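Uncharacterized protein (Yersinia pestis, PDB 4RGI) is of unknown function but belongs to the KTSC domain family and folds as a small alpha-beta sandwich. Local coordinates at residues Ser12-Ile17 / Gln47-Ala52; Gly40-Ala45 / Gly65-Arg70; Met25-Ile28 / Gly34-Gln37; Ile28-Arg31 / Gln37-Gly40; Gln7-Ser10 / Ser16-Tyr19. All coordinates share one frame; numbering follows the deposited sequence.

In the fold
Five strands in sequential order form an antiparallel meander, and helices 43-51 and 55-63, inserted between strands 34-39 and 69-72, make the helical layer of the sandwich. Contact 5 pairs the first two strands and closes before contacts 3 and 4 open; these, with centres about 2 Å apart, belong to the mid-sheet hairpin of strands 25-30 and 34-39. Contact 2 follows, starting at G40 where contact 4 ends. Contact 1, about 6 Å from contact 5 and sharing S16 and I17 with it, packs helix 43-51 on the sheet. Contact 2, about 14 Å from contact 1 between centres, brings together the connections that enter and leave the helical layer.

Contact 1. Residues Ser12-Ile17 / Gln47-Ala52; sequences SRILSI and QNFMSA. With SO4 (sulfate ion), chain B.
The ring of F49 receives the tip of I17 on one face. I17 CD1 stands 3.6 Å from the ring centroid, only 13° off the normal, close to the ring centre but shifted a little toward CZ, in a CH-pi contact. F49 presents this face because its CG is anti to the backbone N (chi1 -159°), which throws the ring from the helix toward the sheet. I14 meets the same ring differently: its CD1 comes in near the ring plane and touches the edge at F49 CZ, 3.9 Å away. The two isoleucines thus divide the phenyl group between them, one over the face and the other at the rim.

This is the layer-to-layer packing of an alpha-beta sandwich: residues 47-51 of helix 43-51 lie over residues 14-17 of strand 14-20, with the axes of these short segments 10.8 Å apart and their directions at 140°. F58 of the second helix brings its ring to F49 as well, the two planes only slightly inclined, and I28 of the neighbouring strand also touches F49.

M50, a selenomethionine, leaves the helix in another direction, but bends at both chi2 and chi3 and so curls its selenium back to the strand. There SE slides past I17, 3.8 Å from its CG2 branch and 3.9 Å from CD1. Beyond the hydrophobic patch, S12 holds a sulfate, probably from the crystallisation liquor: S12 N donates to O2 at 2.8 Å and S12 OG to O1 at 2.7 Å. S11, S54 and G56 also bind this ion.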
# COMPACT_ATOMS: atom_id res chain seq x y z
N SER A 12 9.66 5.28 7.46
CA SER A 12 11.05 4.96 7.19
C SER A 12 11.17 4.00 6.01
O SER A 12 12.25 3.83 5.44
CB SER A 12 11.71 4.36 8.43
OG SER A 12 11.19 3.09 8.76
N ARG A 13 10.06 3.39 5.61
CA ARG A 13 10.13 2.38 4.56
C ARG A 13 9.26 2.69 3.36
O ARG A 13 9.51 2.19 2.26
CB ARG A 13 9.74 1.02 5.13
CG ARG A 13 10.70 0.55 6.21
CD ARG A 13 10.07 -0.49 7.05
NE ARG A 13 9.72 -1.67 6.27
CZ ARG A 13 9.04 -2.69 6.78
NH1 ARG A 13 8.65 -2.64 8.04
NH2 ARG A 13 8.75 -3.75 6.03
N ILE A 14 8.23 3.50 3.56
CA ILE A 14 7.24 3.74 2.53
C ILE A 14 7.15 5.22 2.19
O ILE A 14 7.11 6.07 3.08
CB ILE A 14 5.86 3.19 2.97
CG1 ILE A 14 5.95 1.67 3.11
CG2 ILE A 14 4.76 3.60 1.97
CD1 ILE A 14 4.78 1.00 3.86
N LEU A 15 7.13 5.53 0.90
CA LEU A 15 7.06 6.92 0.45
C LEU A 15 5.64 7.41 0.15
O LEU A 15 5.28 8.54 0.46
CB LEU A 15 7.93 7.12 -0.79
CG LEU A 15 9.44 6.98 -0.61
CD1 LEU A 15 10.12 7.01 -1.95
CD2 LEU A 15 9.97 8.11 0.27
N SER A 16 4.82 6.55 -0.46
CA SER A 16 3.46 6.93 -0.83
C SER A 16 2.57 5.70 -1.02
O SER A 16 3.06 4.61 -1.29
CB SER A 16 3.44 7.78 -2.11
OG SER A 16 3.94 7.06 -3.23
N ILE A 17 1.27 5.91 -0.88
CA ILE A 17 0.28 4.84 -0.92
C ILE A 17 -0.91 5.31 -1.70
O ILE A 17 -1.42 6.40 -1.43
CB ILE A 17 -0.19 4.43 0.49
CG1 ILE A 17 0.97 3.92 1.33
CG2 ILE A 17 -1.28 3.35 0.42
CD1 ILE A 17 0.61 3.74 2.80
N GLN A 47 -8.10 2.03 4.43
CA GLN A 47 -8.39 3.05 5.44
C GLN A 47 -7.56 2.82 6.70
O GLN A 47 -6.96 3.74 7.22
CB GLN A 47 -9.88 3.06 5.78
CG GLN A 47 -10.76 3.60 4.67
CD GLN A 47 -12.21 3.48 5.05
OE1 GLN A 47 -12.55 2.73 5.97
NE2 GLN A 47 -13.08 4.21 4.37
N ASN A 48 -7.51 1.58 7.19
CA ASN A 48 -6.70 1.26 8.36
C ASN A 48 -5.20 1.48 8.14
O ASN A 48 -4.48 1.85 9.07
CB ASN A 48 -6.93 -0.18 8.80
CG ASN A 48 -8.30 -0.40 9.40
OD1 ASN A 48 -9.00 0.55 9.76
ND2 ASN A 48 -8.69 -1.66 9.51
N PHE A 49 -4.74 1.22 6.93
CA PHE A 49 -3.35 1.47 6.53
C PHE A 49 -3.04 2.95 6.70
O PHE A 49 -2.02 3.32 7.28
CB PHE A 49 -3.15 1.06 5.07
CG PHE A 49 -1.70 0.80 4.66
CD1 PHE A 49 -0.64 0.94 5.54
CD2 PHE A 49 -1.43 0.40 3.37
CE1 PHE A 49 0.67 0.68 5.12
CE2 PHE A 49 -0.12 0.13 2.93
CZ PHE A 49 0.93 0.28 3.82
N MSE A 50 -3.93 3.79 6.21
CA MSE A 50 -3.69 5.23 6.23
C MSE A 50 -3.74 5.79 7.65
O MSE A 50 -3.08 6.78 7.95
CB MSE A 50 -4.69 5.97 5.33
CG MSE A 50 -4.57 5.62 3.86
SE MSE A 50 -2.73 5.64 3.13
CE MSE A 50 -2.38 7.55 3.11
N SER A 51 -4.51 5.14 8.52
CA SER A 51 -4.63 5.59 9.90
C SER A 51 -3.61 5.00 10.85
O SER A 51 -3.53 5.41 12.00
CB SER A 51 -6.02 5.27 10.44
OG SER A 51 -7.00 5.91 9.65
N ALA A 52 -2.84 4.02 10.39
CA ALA A 52 -1.90 3.33 11.27
C ALA A 52 -0.85 4.28 11.83
O ALA A 52 -0.38 5.19 11.14
CB ALA A 52 -1.20 2.20 10.52
S SO4 B . 7.79 3.24 9.82
O1 SO4 B . 8.66 2.25 9.22
O2 SO4 B . 8.50 4.51 9.84
O3 SO4 B . 6.59 3.34 9.00
O4 SO4 B . 7.44 2.84 11.20

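Contact 2. Residues Gly40-Ala45 / Gly65-Arg70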
# COMPACT_ATOMS: atom_id res chain seq x y z
N GLY A 40 -6.77 -7.14 -4.93
CA GLY A 40 -7.84 -7.71 -4.15
C GLY A 40 -7.82 -7.26 -2.71
O GLY A 40 -8.11 -8.03 -1.82
N VAL A 41 -7.48 -5.99 -2.50
CA VAL A 41 -7.40 -5.40 -1.18
C VAL A 41 -8.68 -4.64 -0.88
O VAL A 41 -9.06 -3.75 -1.64
CB VAL A 41 -6.18 -4.44 -1.09
CG1 VAL A 41 -6.10 -3.77 0.26
CG2 VAL A 41 -4.91 -5.22 -1.37
N PRO A 42 -9.36 -4.97 0.23
CA PRO A 42 -10.61 -4.32 0.59
C PRO A 42 -10.40 -2.88 1.04
O PRO A 42 -9.35 -2.54 1.58
CB PRO A 42 -11.14 -5.17 1.74
CG PRO A 42 -9.96 -5.79 2.33
CD PRO A 42 -9.00 -6.03 1.20
N GLU A 43 -11.40 -2.04 0.81
CA GLU A 43 -11.26 -0.63 1.13
C GLU A 43 -10.98 -0.40 2.61
O GLU A 43 -10.21 0.50 2.96
CB GLU A 43 -12.51 0.13 0.69
CG GLU A 43 -12.43 1.64 0.92
CD GLU A 43 -13.63 2.38 0.36
OE1 GLU A 43 -14.45 1.76 -0.34
OE2 GLU A 43 -13.75 3.60 0.62
N ARG A 44 -11.57 -1.21 3.49
CA ARG A 44 -11.32 -1.06 4.91
C ARG A 44 -9.85 -1.21 5.25
O ARG A 44 -9.34 -0.53 6.13
CB ARG A 44 -12.16 -2.06 5.71
CG ARG A 44 -11.98 -1.97 7.23
CD ARG A 44 -12.28 -0.57 7.77
NE ARG A 44 -12.24 -0.54 9.22
CZ ARG A 44 -12.33 0.58 9.95
NH1 ARG A 44 -12.48 1.75 9.36
NH2 ARG A 44 -12.29 0.51 11.27
N ALA A 45 -9.15 -2.10 4.54
CA ALA A 45 -7.72 -2.32 4.75
C ALA A 45 -6.96 -1.07 4.42
O ALA A 45 -6.03 -0.70 5.12
CB ALA A 45 -7.21 -3.47 3.90
N GLY A 65 2.54 -10.34 1.90
CA GLY A 65 2.33 -11.77 1.73
C GLY A 65 0.91 -12.23 1.90
O GLY A 65 0.64 -13.43 1.86
N LYS A 66 -0.01 -11.29 2.11
CA LYS A 66 -1.40 -11.65 2.32
C LYS A 66 -2.26 -11.31 1.10
O LYS A 66 -3.43 -11.70 1.02
CB LYS A 66 -1.95 -10.95 3.56
CG LYS A 66 -1.21 -11.41 4.82
CD LYS A 66 -2.08 -11.48 6.03
CE LYS A 66 -1.41 -12.30 7.11
NZ LYS A 66 -0.09 -11.73 7.47
N PHE A 67 -1.69 -10.57 0.16
CA PHE A 67 -2.35 -10.27 -1.10
C PHE A 67 -1.36 -10.46 -2.23
O PHE A 67 -0.17 -10.18 -2.07
CB PHE A 67 -2.91 -8.84 -1.13
CG PHE A 67 -3.87 -8.55 -0.03
CD1 PHE A 67 -5.22 -8.79 -0.19
CD2 PHE A 67 -3.41 -8.05 1.19
CE1 PHE A 67 -6.11 -8.54 0.84
CE2 PHE A 67 -4.28 -7.80 2.21
CZ PHE A 67 -5.63 -8.04 2.04
N LEU A 68 -1.84 -10.92 -3.38
CA LEU A 68 -0.99 -11.06 -4.55
C LEU A 68 -0.40 -9.71 -4.93
O LEU A 68 -1.13 -8.71 -4.97
CB LEU A 68 -1.78 -11.63 -5.72
CG LEU A 68 -1.07 -12.26 -6.93
CD1 LEU A 68 -2.08 -13.13 -7.64
CD2 LEU A 68 -0.54 -11.21 -7.88
N CYS A 69 0.89 -9.68 -5.23
CA CYS A 69 1.49 -8.42 -5.62
C CYS A 69 2.36 -8.53 -6.86
O CYS A 69 2.83 -9.61 -7.23
CB CYS A 69 2.30 -7.83 -4.47
SG CYS A 69 3.90 -8.55 -4.19
N ARG A 70 2.51 -7.39 -7.52
CA ARG A 70 3.39 -7.30 -8.67
C ARG A 70 4.14 -5.98 -8.63
O ARG A 70 3.62 -4.95 -8.19
CB ARG A 70 2.59 -7.44 -9.96
CG ARG A 70 1.53 -6.40 -10.14
CD ARG A 70 0.64 -6.70 -11.33
NE ARG A 70 -0.38 -5.66 -11.48
CZ ARG A 70 -1.55 -5.86 -12.07
NH1 ARG A 70 -1.84 -7.05 -12.58
NH2 ARG A 70 -2.42 -4.86 -12.16
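An aromatic ring laid over a bend of the backbone makes this a small apolar contact, partly buried, between the turn that leads from strand 34-39 into helix 43-51 and the loop that leads from the second helix into strand 69-72. F67 supplies the ring, and residues 40-42 supply its bed.

V41 does the closest side-chain work. Its CG2 branch lies over one face of the F67 ring, 3.9 Å from the centroid and 18° off the normal, displaced toward CG, from which it is 3.7 Å away. The other branch, CG1, is anti to the backbone N (chi1 178°), which leaves CG2 beside that nitrogen and turned to the ring; the two side chains cross at about a right angle. P42 adds its CD, 3.8 Å from F67 CE1, on an oblique line, and the carbonyl oxygen of G40 approaches obliquely too, with G40 O 3.4 Å from F67 CE1. The backbone of G40 has a positive phi of 75°, a turn conformation that glycine adopts readily.

The neighbourhood ties the bend to the sheet. V41 O accepts a hydrogen bond from Y19 OH, V41 also packs on L26 of strand 25-30, and L68, next to F67, bonds through its backbone to L39. P42 occupies the N-cap position of helix 43-51, while the helix's first turn starts with E43. The ring of F67 therefore spans the entrance to and the exit from the two-helix insertion, where the helical layer of the alpha-beta sandwich rejoins the edge of its antiparallel sheet.

Contact 3. Residues Met25-Ile28 / Gly34-Gln37; sequences MLEI and GTYQ
The carboxylate of E27 and the amide of Q37 lie side by side and nearly coplanar, their planes 19° apart. Q37 NE2 donates to E27 OE1 at 2.9 Å, nearly along the C-O axis of the acceptor, which sits almost in the amide plane. Over one face of that amide lies selenomethionine M25, in one of its two modelled conformers, with SE 3.7 Å from Q37 OE1. The setting is the antiparallel beta hairpin of strands 25-30 and 34-39.

E27 and Q37 form a non-hydrogen-bonded pair with CA atoms only 4.4 Å apart, and their side chains leave the same sheet face close together. Both chains run extended beyond CG and point the same way, which brings the polar ends level. Each end has a second partner: E27 OE2 makes a salt bridge with R6 NH1, and Q37 OE1 accepts from R70 NE, an arrangement that should fix the rotation of both groups. T35 adds its methyl, with CG2 3.7 Å from E27 CG.

On the other face stand I28 and Y36, a hydrogen-bonded pair. I28 N donates to Y36 O and Y36 N to I28 O, both at 2.9 Å and nearly straight. Between the pairs, a CA-H...O contact joins E27 CA to Y36 O, 3.4 Å apart.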
# COMPACT_ATOMS: atom_id res chain seq x y z
N MSE A 25 -7.42 -2.27 -5.76
CA MSE A 25 -5.98 -2.36 -5.92
C MSE A 25 -5.26 -1.35 -5.05
O MSE A 25 -5.65 -0.18 -5.01
CB MSE A 25 -5.62 -2.16 -7.38
CG MSE A 25 -4.15 -2.34 -7.72
SE MSE A 25 -4.01 -2.48 -9.64
CE MSE A 25 -4.30 -0.60 -10.10
N LEU A 26 -4.22 -1.80 -4.34
CA LEU A 26 -3.45 -0.96 -3.45
C LEU A 26 -2.07 -0.77 -4.04
O LEU A 26 -1.45 -1.74 -4.45
CB LEU A 26 -3.33 -1.62 -2.08
CG LEU A 26 -2.51 -0.91 -1.02
CD1 LEU A 26 -3.28 0.27 -0.45
CD2 LEU A 26 -2.21 -1.90 0.05
N GLU A 27 -1.58 0.47 -4.11
CA GLU A 27 -0.26 0.70 -4.69
C GLU A 27 0.65 1.29 -3.63
O GLU A 27 0.31 2.28 -2.98
CB GLU A 27 -0.35 1.62 -5.90
CG GLU A 27 0.89 1.65 -6.77
CD GLU A 27 0.64 2.36 -8.10
OE1 GLU A 27 0.11 1.72 -9.03
OE2 GLU A 27 0.94 3.55 -8.19
N ILE A 28 1.81 0.67 -3.44
CA ILE A 28 2.73 1.10 -2.40
C ILE A 28 4.07 1.45 -3.03
O ILE A 28 4.66 0.61 -3.70
CB ILE A 28 2.96 0.02 -1.34
CG1 ILE A 28 1.63 -0.45 -0.75
CG2 ILE A 28 3.88 0.58 -0.23
CD1 ILE A 28 1.79 -1.50 0.33
N GLY A 34 11.24 0.21 -4.73
CA GLY A 34 10.38 0.45 -5.87
C GLY A 34 8.89 0.44 -5.58
O GLY A 34 8.48 0.57 -4.43
N THR A 35 8.08 0.27 -6.62
CA THR A 35 6.63 0.37 -6.46
C THR A 35 5.92 -0.95 -6.76
O THR A 35 6.20 -1.59 -7.76
CB THR A 35 6.07 1.48 -7.37
OG1 THR A 35 6.73 2.71 -7.03
CG2 THR A 35 4.58 1.66 -7.17
N TYR A 36 5.03 -1.36 -5.86
CA TYR A 36 4.26 -2.60 -6.02
C TYR A 36 2.77 -2.36 -5.99
O TYR A 36 2.31 -1.47 -5.27
CB TYR A 36 4.60 -3.57 -4.89
CG TYR A 36 5.95 -4.22 -5.00
CD1 TYR A 36 7.10 -3.48 -4.80
CD2 TYR A 36 6.08 -5.57 -5.28
CE1 TYR A 36 8.34 -4.07 -4.89
CE2 TYR A 36 7.32 -6.16 -5.40
CZ TYR A 36 8.44 -5.41 -5.19
OH TYR A 36 9.68 -5.99 -5.30
N GLN A 37 2.02 -3.17 -6.72
CA GLN A 37 0.57 -3.20 -6.63
C GLN A 37 0.13 -4.47 -5.92
O GLN A 37 0.66 -5.54 -6.21
CB GLN A 37 -0.07 -3.13 -8.01
CG GLN A 37 0.21 -1.82 -8.71
CD GLN A 37 -0.34 -1.79 -10.11
OE1 GLN A 37 -0.52 -2.84 -10.72
NE2 GLN A 37 -0.62 -0.60 -10.62

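Contact 4. Residues Ile28-Arg31 / Gln37-Gly40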
# COMPACT_ATOMS: atom_id res chain seq x y z
N ILE A 28 1.81 0.67 -3.44
CA ILE A 28 2.73 1.10 -2.40
C ILE A 28 4.07 1.45 -3.03
O ILE A 28 4.66 0.61 -3.70
CB ILE A 28 2.96 0.02 -1.34
CG1 ILE A 28 1.63 -0.45 -0.75
CG2 ILE A 28 3.88 0.58 -0.23
CD1 ILE A 28 1.79 -1.50 0.33
N GLN A 29 4.54 2.67 -2.83
CA GLN A 29 5.88 3.01 -3.28
C GLN A 29 6.85 2.95 -2.09
O GLN A 29 6.71 3.70 -1.13
CB GLN A 29 5.88 4.39 -3.91
CG GLN A 29 7.26 4.91 -4.26
CD GLN A 29 7.20 6.29 -4.85
OE1 GLN A 29 6.36 7.10 -4.47
NE2 GLN A 29 8.11 6.57 -5.77
N PHE A 30 7.81 2.03 -2.15
CA PHE A 30 8.79 1.85 -1.08
C PHE A 30 10.03 2.73 -1.26
O PHE A 30 10.37 3.11 -2.38
CB PHE A 30 9.21 0.38 -1.00
CG PHE A 30 8.09 -0.56 -0.65
CD1 PHE A 30 7.36 -1.19 -1.63
CD2 PHE A 30 7.78 -0.80 0.67
CE1 PHE A 30 6.34 -2.06 -1.30
CE2 PHE A 30 6.76 -1.65 1.01
CZ PHE A 30 6.03 -2.27 0.03
N ARG A 31 10.71 3.06 -0.17
CA ARG A 31 11.89 3.91 -0.26
C ARG A 31 12.99 3.35 -1.16
O ARG A 31 13.42 4.01 -2.11
CB ARG A 31 12.47 4.17 1.13
CG ARG A 31 11.65 5.12 1.95
CD ARG A 31 12.51 5.89 2.93
NE ARG A 31 11.71 6.89 3.62
CZ ARG A 31 11.75 8.19 3.35
NH1 ARG A 31 12.56 8.65 2.41
NH2 ARG A 31 10.98 9.02 4.04
N GLN A 37 2.02 -3.17 -6.72
CA GLN A 37 0.57 -3.20 -6.63
C GLN A 37 0.13 -4.47 -5.92
O GLN A 37 0.66 -5.54 -6.21
CB GLN A 37 -0.07 -3.13 -8.01
CG GLN A 37 0.21 -1.82 -8.71
CD GLN A 37 -0.34 -1.79 -10.11
OE1 GLN A 37 -0.52 -2.84 -10.72
NE2 GLN A 37 -0.62 -0.60 -10.62
N TYR A 38 -0.84 -4.34 -5.03
CA TYR A 38 -1.42 -5.45 -4.28
C TYR A 38 -2.86 -5.60 -4.72
O TYR A 38 -3.60 -4.63 -4.74
CB TYR A 38 -1.33 -5.22 -2.77
CG TYR A 38 0.09 -5.33 -2.27
CD1 TYR A 38 0.55 -6.53 -1.73
CD2 TYR A 38 0.97 -4.27 -2.39
CE1 TYR A 38 1.87 -6.65 -1.29
CE2 TYR A 38 2.30 -4.39 -1.95
CZ TYR A 38 2.73 -5.58 -1.41
OH TYR A 38 4.03 -5.71 -0.97
N LEU A 39 -3.24 -6.81 -5.09
CA LEU A 39 -4.52 -7.00 -5.76
C LEU A 39 -5.53 -7.58 -4.81
O LEU A 39 -5.19 -8.40 -3.97
CB LEU A 39 -4.36 -7.92 -6.97
CG LEU A 39 -3.31 -7.49 -7.97
CD1 LEU A 39 -3.32 -8.45 -9.13
CD2 LEU A 39 -3.64 -6.11 -8.44
N GLY A 40 -6.77 -7.14 -4.93
CA GLY A 40 -7.84 -7.71 -4.15
C GLY A 40 -7.82 -7.26 -2.71
O GLY A 40 -8.11 -8.03 -1.82
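I28 and Y38 meet on a slant across the hairpin. The ethyl arm of I28 ends against one side of the tyrosine, with CD1 3.7 Å from Y38 CE2 and 4.0 Å from Y38 CD2, in an oblique approach. The arm reaches that far because it is fully extended (chi2 -179°) and so carries CD1 toward the neighbouring strand. Y38 is not the direct partner of I28 in the pairing: its N is bonded to L26 O, two residues before I28 on strand 25-30, so the contact is diagonal within one face of the sheet.

F30 meets the far end of the tyrosine. Its side chain crosses that of Y38 at about a right angle, and the hydroxyl comes in near the plane of the phenyl ring, at its edge, with Y38 OH 4.1 Å from F30 CZ. The other methyl of I28, CG2, lies over one face of F30, 3.6 Å above the plane and offset toward the rim. A single isoleucine thus touches both aromatic residues, one with each branch.

Helix 55-63 closes over this cluster. Its F59 meets F30 edge-to-face and also touches I28, and its I63 packs on Y38. Q29 and Q37 turn to the opposite face. Such a row of aliphatic and aromatic groups on the helix-facing side of a central hairpin is the core of a two-layer alpha-beta sandwich.

Contact 5. Residues Gln7-Ser10 / Ser16-Tyr19; sequences QPVS and SIGY
Q7 N donates to I17 O at 2.8 Å along a nearly straight N-H line, although it comes from well above the carbonyl plane, 49° out of it. The reciprocal bond, I17 N to Q7 O, is 3.0 Å long, and the two together make Q7 and I17 a hydrogen-bonded antiparallel pair. A water lies within hydrogen-bonding distance of both I17 O and Q7 OE1.

In Q7 the CG lies beside the backbone N (chi1 -54°) and the chain then extends, which carries the amide out on the sheet face that also bears the side chain of I17, with OE1 near the water. M50 of helix 43-51 touches this side chain.

P8 and S16 form the next pair, of the non-hydrogen-bonded kind, so the missing N-H of the proline costs the pairing nothing. Here the strands draw close, with S16 CA 3.2 Å from Q7 O. The hydroxyl of S16 looks to other partners, bonding to Q29 OE1 on the adjacent strand and to R6 NE. V9, already past the short strand, turns toward the helices: its CG1 is 4.2 Å from I17 CD1, their side chains crossing at about a right angle, while K55 and M50 cover V9 from the helical layer.

On its other side strand 14-20 pairs with strand 25-30, where L15 and S16 both face Q29 in a classic beta bulge. A two-residue strand zipped onto a long neighbour in this way is a beta hairpin at the margin of an antiparallel meander, here its first turn.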
# COMPACT_ATOMS: atom_id res chain seq x y z
N GLN A 7 -0.84 8.99 -2.36
CA GLN A 7 -0.69 10.06 -1.38
C GLN A 7 0.64 9.89 -0.68
O GLN A 7 0.96 8.80 -0.25
CB GLN A 7 -1.79 10.01 -0.33
CG GLN A 7 -3.20 10.02 -0.86
CD GLN A 7 -4.22 9.98 0.26
OE1 GLN A 7 -4.59 8.91 0.75
NE2 GLN A 7 -4.67 11.15 0.69
N PRO A 8 1.41 10.97 -0.56
CA PRO A 8 2.66 10.82 0.20
C PRO A 8 2.40 10.53 1.67
O PRO A 8 1.40 11.01 2.20
CB PRO A 8 3.34 12.19 0.04
CG PRO A 8 2.73 12.75 -1.21
CD PRO A 8 1.32 12.27 -1.23
N VAL A 9 3.25 9.72 2.30
CA VAL A 9 3.14 9.43 3.73
C VAL A 9 4.51 9.56 4.39
O VAL A 9 5.53 9.59 3.70
CB VAL A 9 2.59 8.01 4.01
CG1 VAL A 9 1.19 7.84 3.45
CG2 VAL A 9 3.51 6.95 3.43
N SER A 10 4.53 9.64 5.72
CA SER A 10 5.80 9.67 6.44
C SER A 10 6.08 8.29 7.01
O SER A 10 5.29 7.77 7.80
CB SER A 10 5.79 10.73 7.55
OG SER A 10 7.03 10.75 8.23
N SER A 16 4.82 6.55 -0.46
CA SER A 16 3.46 6.93 -0.83
C SER A 16 2.57 5.70 -1.02
O SER A 16 3.06 4.61 -1.29
CB SER A 16 3.44 7.78 -2.11
OG SER A 16 3.94 7.06 -3.23
N ILE A 17 1.27 5.91 -0.88
CA ILE A 17 0.28 4.84 -0.92
C ILE A 17 -0.91 5.31 -1.70
O ILE A 17 -1.42 6.40 -1.43
CB ILE A 17 -0.19 4.43 0.49
CG1 ILE A 17 0.97 3.92 1.33
CG2 ILE A 17 -1.28 3.35 0.42
CD1 ILE A 17 0.61 3.74 2.80
N GLY A 18 -1.38 4.50 -2.64
CA GLY A 18 -2.59 4.82 -3.37
C GLY A 18 -3.57 3.66 -3.35
O GLY A 18 -3.19 2.53 -3.11
N TYR A 19 -4.85 3.95 -3.59
CA TYR A 19 -5.85 2.90 -3.61
C TYR A 19 -6.89 3.19 -4.69
O TYR A 19 -7.37 4.32 -4.83
CB TYR A 19 -6.51 2.75 -2.25
CG TYR A 19 -7.51 1.62 -2.18
CD1 TYR A 19 -7.09 0.29 -2.15
CD2 TYR A 19 -8.87 1.87 -2.15
CE1 TYR A 19 -8.02 -0.76 -2.09
CE2 TYR A 19 -9.80 0.83 -2.07
CZ TYR A 19 -9.37 -0.48 -2.07
OH TYR A 19 -10.31 -1.50 -2.00
O HOH W 1 -4.20 6.52 -0.44